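Local coordinates for protein Ispd/ispf bifunctional enzyme (Campylobacter jejuni, PDB 1W55) that catalyses two steps of isoprenoid precursor synthesis, making 4-diphosphocytidyl-2-C-methyl-D-erythritol from CTP and 2-C-methyl-D-erythritol 4-phosphate, and converting its 2-phosphate to 2-C-methyl-D-erythritol 2,4-cyclodiphosphate and CMP, at the interface of chains A and B and the interface of chains A and C. Coordinates in Å, arbitrary orientation; residue numbers count along the deposited sequence, not the author numbering. Chains: chain A/B/C, Ispd/ispf bifunctional enzyme.

Contact 1: the interface of chains A and B. Residues chain A 212-214, 358; chain B 304-306, 339, 358-360.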
loop_
_atom_site.group_PDB
_atom_site.type_symbol
_atom_site.label_atom_id
_atom_site.label_comp_id
_atom_site.label_asym_id
_atom_site.label_seq_id
_atom_site.Cartn_x
_atom_site.Cartn_y
_atom_site.Cartn_z
ATOM N N THR A 212 10.359 21.111 22.821
ATOM C CA THR A 212 11.269 22.245 22.960
ATOM C C THR A 212 11.771 22.358 24.391
ATOM O O THR A 212 11.013 22.128 25.327
ATOM C CB THR A 212 10.581 23.601 22.571
ATOM O OG1 THR A 212 11.482 24.680 22.857
ATOM C CG2 THR A 212 9.400 23.943 23.507
ATOM N N GLY A 213 13.039 22.735 24.545
ATOM C CA GLY A 213 13.605 23.046 25.849
ATOM C C GLY A 213 14.340 24.377 25.823
ATOM O O GLY A 213 14.970 24.732 24.824
ATOM N N ASN A 214 14.242 25.132 26.913
ATOM C CA ASN A 214 15.054 26.335 27.071
ATOM C C ASN A 214 15.938 26.224 28.310
ATOM O O ASN A 214 15.643 25.471 29.222
ATOM C CB ASN A 214 14.196 27.621 27.069
ATOM C CG ASN A 214 13.276 27.739 28.275
ATOM O OD1 ASN A 214 13.719 27.699 29.414
ATOM N ND2 ASN A 214 11.986 27.925 28.020
ATOM N N LEU A 358 21.960 31.564 27.029
ATOM C CA LEU A 358 20.655 31.081 26.590
ATOM C C LEU A 358 20.838 29.857 25.689
ATOM O O LEU A 358 21.597 29.912 24.708
ATOM C CB LEU A 358 19.900 32.183 25.836
ATOM C CG LEU A 358 18.548 31.790 25.213
ATOM C CD1 LEU A 358 17.493 31.536 26.307
ATOM C CD2 LEU A 358 18.062 32.849 24.202
ATOM N N ASP B 304 8.084 24.492 28.292
ATOM C CA ASP B 304 9.252 24.579 29.170
ATOM C C ASP B 304 9.471 26.014 29.599
ATOM O O ASP B 304 9.344 26.954 28.795
ATOM C CB ASP B 304 10.512 23.997 28.523
ATOM C CG ASP B 304 11.634 23.794 29.524
ATOM O OD1 ASP B 304 11.356 23.571 30.731
ATOM O OD2 ASP B 304 12.835 23.850 29.203
ATOM N N ILE B 305 9.784 26.174 30.878
ATOM C CA ILE B 305 9.781 27.480 31.533
ATOM C C ILE B 305 11.050 27.671 32.328
ATOM O O ILE B 305 11.567 26.726 32.925
ATOM C CB ILE B 305 8.517 27.630 32.434
ATOM C CG1 ILE B 305 7.259 27.749 31.545
ATOM C CG2 ILE B 305 8.617 28.866 33.350
ATOM C CD1 ILE B 305 5.936 27.620 32.293
ATOM N N CYS B 306 11.571 28.891 32.301
ATOM C CA CYS B 306 12.636 29.280 33.188
ATOM C C CYS B 306 12.251 30.529 33.972
ATOM O O CYS B 306 12.008 31.591 33.393
ATOM C CB CYS B 306 13.952 29.503 32.441
ATOM S SG CYS B 306 15.293 29.755 33.640
ATOM N N LYS B 339 11.427 25.411 35.486
ATOM C CA LYS B 339 12.781 25.486 36.022
ATOM C C LYS B 339 12.985 26.840 36.673
ATOM O O LYS B 339 12.174 27.745 36.490
ATOM C CB LYS B 339 13.820 25.294 34.898
ATOM C CG LYS B 339 13.530 24.111 33.970
ATOM C CD LYS B 339 14.682 23.855 32.994
ATOM C CE LYS B 339 14.860 24.999 31.992
ATOM N NZ LYS B 339 13.575 25.425 31.342
ATOM N N LEU B 358 11.001 33.191 31.408
ATOM C CA LEU B 358 11.158 32.774 30.018
ATOM C C LEU B 358 10.342 31.502 29.770
ATOM O O LEU B 358 10.488 30.514 30.505
ATOM C CB LEU B 358 12.637 32.522 29.697
ATOM C CG LEU B 358 12.953 31.968 28.296
ATOM C CD1 LEU B 358 12.689 33.031 27.212
ATOM C CD2 LEU B 358 14.396 31.430 28.213
ATOM N N SER B 359 9.502 31.527 28.736
ATOM C CA SER B 359 8.684 30.382 28.337
ATOM C C SER B 359 8.978 29.946 26.908
ATOM O O SER B 359 9.212 30.785 26.039
ATOM C CB SER B 359 7.183 30.705 28.441
ATOM O OG SER B 359 6.820 31.083 29.755
ATOM N N SER B 360 8.961 28.630 26.678
ATOM C CA SER B 360 9.017 28.066 25.334
ATOM C C SER B 360 7.905 27.039 25.162
ATOM O O SER B 360 7.627 26.229 26.055
ATOM C CB SER B 360 10.361 27.394 25.024
ATOM O OG SER B 360 11.438 28.216 25.404
HETATM O O HOH W 1 13.584 27.078 23.566
#

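Contact 2: the interface of chains A and C. Residues chain A 126, 128-131; chain C 99, 143-146.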
loop_
_atom_site.group_PDB
_atom_site.type_symbol
_atom_site.label_atom_id
_atom_site.label_comp_id
_atom_site.label_asym_id
_atom_site.label_seq_id
_atom_site.Cartn_x
_atom_site.Cartn_y
_atom_site.Cartn_z
ATOM N N VAL A 126 6.722 -26.465 20.507
ATOM C CA VAL A 126 7.967 -26.222 19.796
ATOM C C VAL A 126 8.284 -27.403 18.867
ATOM O O VAL A 126 8.258 -28.559 19.298
ATOM C CB VAL A 126 9.144 -26.017 20.797
ATOM C CG1 VAL A 126 10.466 -25.839 20.064
ATOM C CG2 VAL A 126 8.876 -24.822 21.707
ATOM N N ASP A 128 11.179 -27.207 16.824
ATOM C CA ASP A 128 12.629 -27.222 16.710
ATOM C C ASP A 128 13.267 -28.211 17.690
ATOM O O ASP A 128 12.766 -28.416 18.807
ATOM C CB ASP A 128 13.198 -25.829 16.991
ATOM C CG ASP A 128 12.757 -24.783 15.969
ATOM O OD1 ASP A 128 12.582 -25.112 14.767
ATOM O OD2 ASP A 128 12.580 -23.587 16.296
ATOM N N THR A 129 14.376 -28.808 17.257
ATOM C CA THR A 129 15.344 -29.412 18.161
ATOM C C THR A 129 15.626 -28.439 19.311
ATOM O O THR A 129 15.935 -27.253 19.084
ATOM C CB THR A 129 16.643 -29.713 17.400
ATOM O OG1 THR A 129 16.358 -30.602 16.316
ATOM C CG2 THR A 129 17.648 -30.493 18.274
ATOM N N THR A 130 15.510 -28.952 20.533
ATOM C CA THR A 130 15.642 -28.183 21.759
ATOM C C THR A 130 16.809 -28.717 22.569
ATOM O O THR A 130 16.827 -29.902 22.948
ATOM C CB THR A 130 14.354 -28.295 22.600
ATOM O OG1 THR A 130 13.233 -27.829 21.840
ATOM C CG2 THR A 130 14.395 -27.338 23.812
ATOM N N LEU A 131 17.787 -27.854 22.830
ATOM C CA LEU A 131 18.890 -28.209 23.720
ATOM C C LEU A 131 18.749 -27.501 25.061
ATOM O O LEU A 131 18.419 -26.317 25.118
ATOM C CB LEU A 131 20.250 -27.885 23.092
ATOM C CG LEU A 131 20.486 -28.211 21.614
ATOM C CD1 LEU A 131 21.825 -27.667 21.147
ATOM C CD2 LEU A 131 20.396 -29.712 21.371
ATOM N N ARG C 99 11.388 -25.087 6.235
ATOM C CA ARG C 99 11.958 -23.775 6.565
ATOM C C ARG C 99 12.138 -22.979 5.269
ATOM O O ARG C 99 13.202 -23.003 4.633
ATOM C CB ARG C 99 13.292 -23.928 7.303
ATOM C CG ARG C 99 13.142 -24.581 8.654
ATOM C CD ARG C 99 14.457 -24.791 9.375
ATOM N NE ARG C 99 14.349 -25.680 10.528
ATOM C CZ ARG C 99 13.919 -25.312 11.737
ATOM N NH1 ARG C 99 13.559 -24.057 11.976
ATOM N NH2 ARG C 99 13.868 -26.203 12.719
ATOM N N LYS C 143 18.264 -23.675 24.123
ATOM C CA LYS C 143 18.468 -23.263 22.728
ATOM C C LYS C 143 17.418 -23.922 21.833
ATOM O O LYS C 143 17.215 -25.140 21.913
ATOM C CB LYS C 143 19.849 -23.693 22.227
ATOM C CG LYS C 143 20.966 -22.741 22.544
ATOM C CD LYS C 143 22.228 -23.109 21.777
ATOM C CE LYS C 143 23.449 -22.421 22.368
ATOM N NZ LYS C 143 23.805 -22.931 23.729
ATOM N N LEU C 144 16.765 -23.133 20.980
ATOM C CA LEU C 144 15.950 -23.692 19.900
ATOM C C LEU C 144 16.799 -23.695 18.645
ATOM O O LEU C 144 17.287 -22.644 18.214
ATOM C CB LEU C 144 14.656 -22.904 19.674
ATOM C CG LEU C 144 13.711 -22.730 20.869
ATOM C CD1 LEU C 144 12.492 -21.913 20.460
ATOM C CD2 LEU C 144 13.285 -24.054 21.515
ATOM N N ILE C 145 17.006 -24.881 18.077
ATOM C CA ILE C 145 17.887 -25.023 16.935
ATOM C C ILE C 145 17.113 -24.926 15.617
ATOM O O ILE C 145 15.965 -25.366 15.504
ATOM C CB ILE C 145 18.703 -26.348 17.011
ATOM C CG1 ILE C 145 19.442 -26.480 18.352
ATOM C CG2 ILE C 145 19.673 -26.442 15.860
ATOM C CD1 ILE C 145 20.526 -25.406 18.618
ATOM N N GLN C 146 17.767 -24.345 14.625
ATOM C CA GLN C 146 17.172 -24.165 13.318
ATOM C C GLN C 146 18.118 -24.758 12.281
ATOM O O GLN C 146 19.159 -25.337 12.614
ATOM C CB GLN C 146 16.926 -22.673 13.035
ATOM C CG GLN C 146 15.933 -21.971 13.974
ATOM C CD GLN C 146 15.629 -20.536 13.530
ATOM O OE1 GLN C 146 16.549 -19.761 13.236
ATOM N NE2 GLN C 146 14.341 -20.188 13.461
HETATM O O HOH W 2 12.366 -21.648 14.615
#

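Contact 1: the interface of chains A and B
Strand 210-224 of the IspF (YgbB-family) part of chain A lays A:Asn214 against chain B, over strands 298-308, 336-341 and 354-365, where B:Asp304, B:Lys339 and B:Ser360 take hold of it. CG of A:Asn214 stands between its own backbone N and carbonyl carbon (chi1 67°), which turns the flat carboxamide toward chain B. Its amide ND2 donates to the hydroxyl B:Ser360 OG at 2.7 Å, with the hydroxyl close to the amide plane and the bond nearly straight; a weak second bond runs from ND2 to the backbone B:Asp304 O. At the other end of the amide, the ammonium B:Lys339 NZ reaches OD1 of A:Asn214 at 3.0 Å from above the carbonyl plane, the two side chains running alongside each other and pointing opposite ways. Within chain B the same NZ forms a salt bridge with B:Asp304 OD2 at 2.8 Å and donates to the carbonyl B:Ile305 O. That carboxylate oxygen, OD2 of B:Asp304, accepts A:Asn214 N on its anti side at 3.0 Å; the lysine probably tempers its charge. Water 1 links B:Ser360 OG to A:Thr212 OG1 and A:Gly213 O. Beside this polar cluster, A:Leu358 CD1 meets B:Leu358 CD2 at 3.6 Å, the two leucines crossing obliquely, probably near the three-fold axis. The ion pair sets lysine and aspartate to receive A:Asn214; amide bonds and leucines join neighbouring subunits of the IspF-type trimer.

Contact 2: the interface of chains A and C
A:Thr130 with C:Leu144 and A:Leu131 with C:Lys143 form antiparallel beta bridges between two IspD-family cytidylyltransferase parts, strand 130-132 of chain A running against strand 142-145 of chain C, as part of the two-fold IspD dimer interface. Backbone hydrogen bonds carry the pairing: A:Leu131 and C:Lys143 exchange bonds in both directions, A:Leu131 N to C:Lys143 O (2.9 Å) and C:Lys143 N to A:Leu131 O (2.8 Å), and C:Ile145 N extends it by donating to A:Thr129 O at 2.8 Å. The charged contact lies at the end nearer C:Gln146. There NH2 of the C:Arg99 guanidinium forms a salt bridge with the carboxylate oxygen OD1 of A:Asp128 at 2.7 Å, and NH1 adds a weak bond to the same oxygen. OD1 lies near the guanidinium plane, but the donor comes to its anti side, 32° out of the carboxylate plane; the two flat groups are turned 27° apart. C:Arg99 reaches across on a chain extended from CG to NE, and C:Gln146 CA sits over the centre of one guanidinium face, 3.7 Å above it. Water 2 joins the other carboxylate oxygen, A:Asp128 OD2, to the amide C:Gln146 NE2. Among the apolar contacts, A:Val126 CG1 and C:Leu144 CD2 meet tip to tip at 3.6 Å, with A:Thr130 alongside the leucine. CG1 of C:Ile145, anti to its carbonyl carbon (chi1 -53°), brings CD1 against the methyl A:Leu131 CD1 at 3.6 Å.

About 54 Å separates the C-alpha centres of contact 1 and contact 2, which share no residue or secondary-structure element. Chain A takes part in both: contact 1 uses its IspF part to meet chain B, contact 2 its IspD part to meet chain C. The two interfaces also differ in symmetry. The interface of contact 2 is two-fold, so the contact recurs with the chains exchanged; that of contact 1 is not an exact two-fold. Subunits linked through IspF are therefore tied to others through IspD, consistent with the hexameric assembly of six copies that holds both activities in one particle.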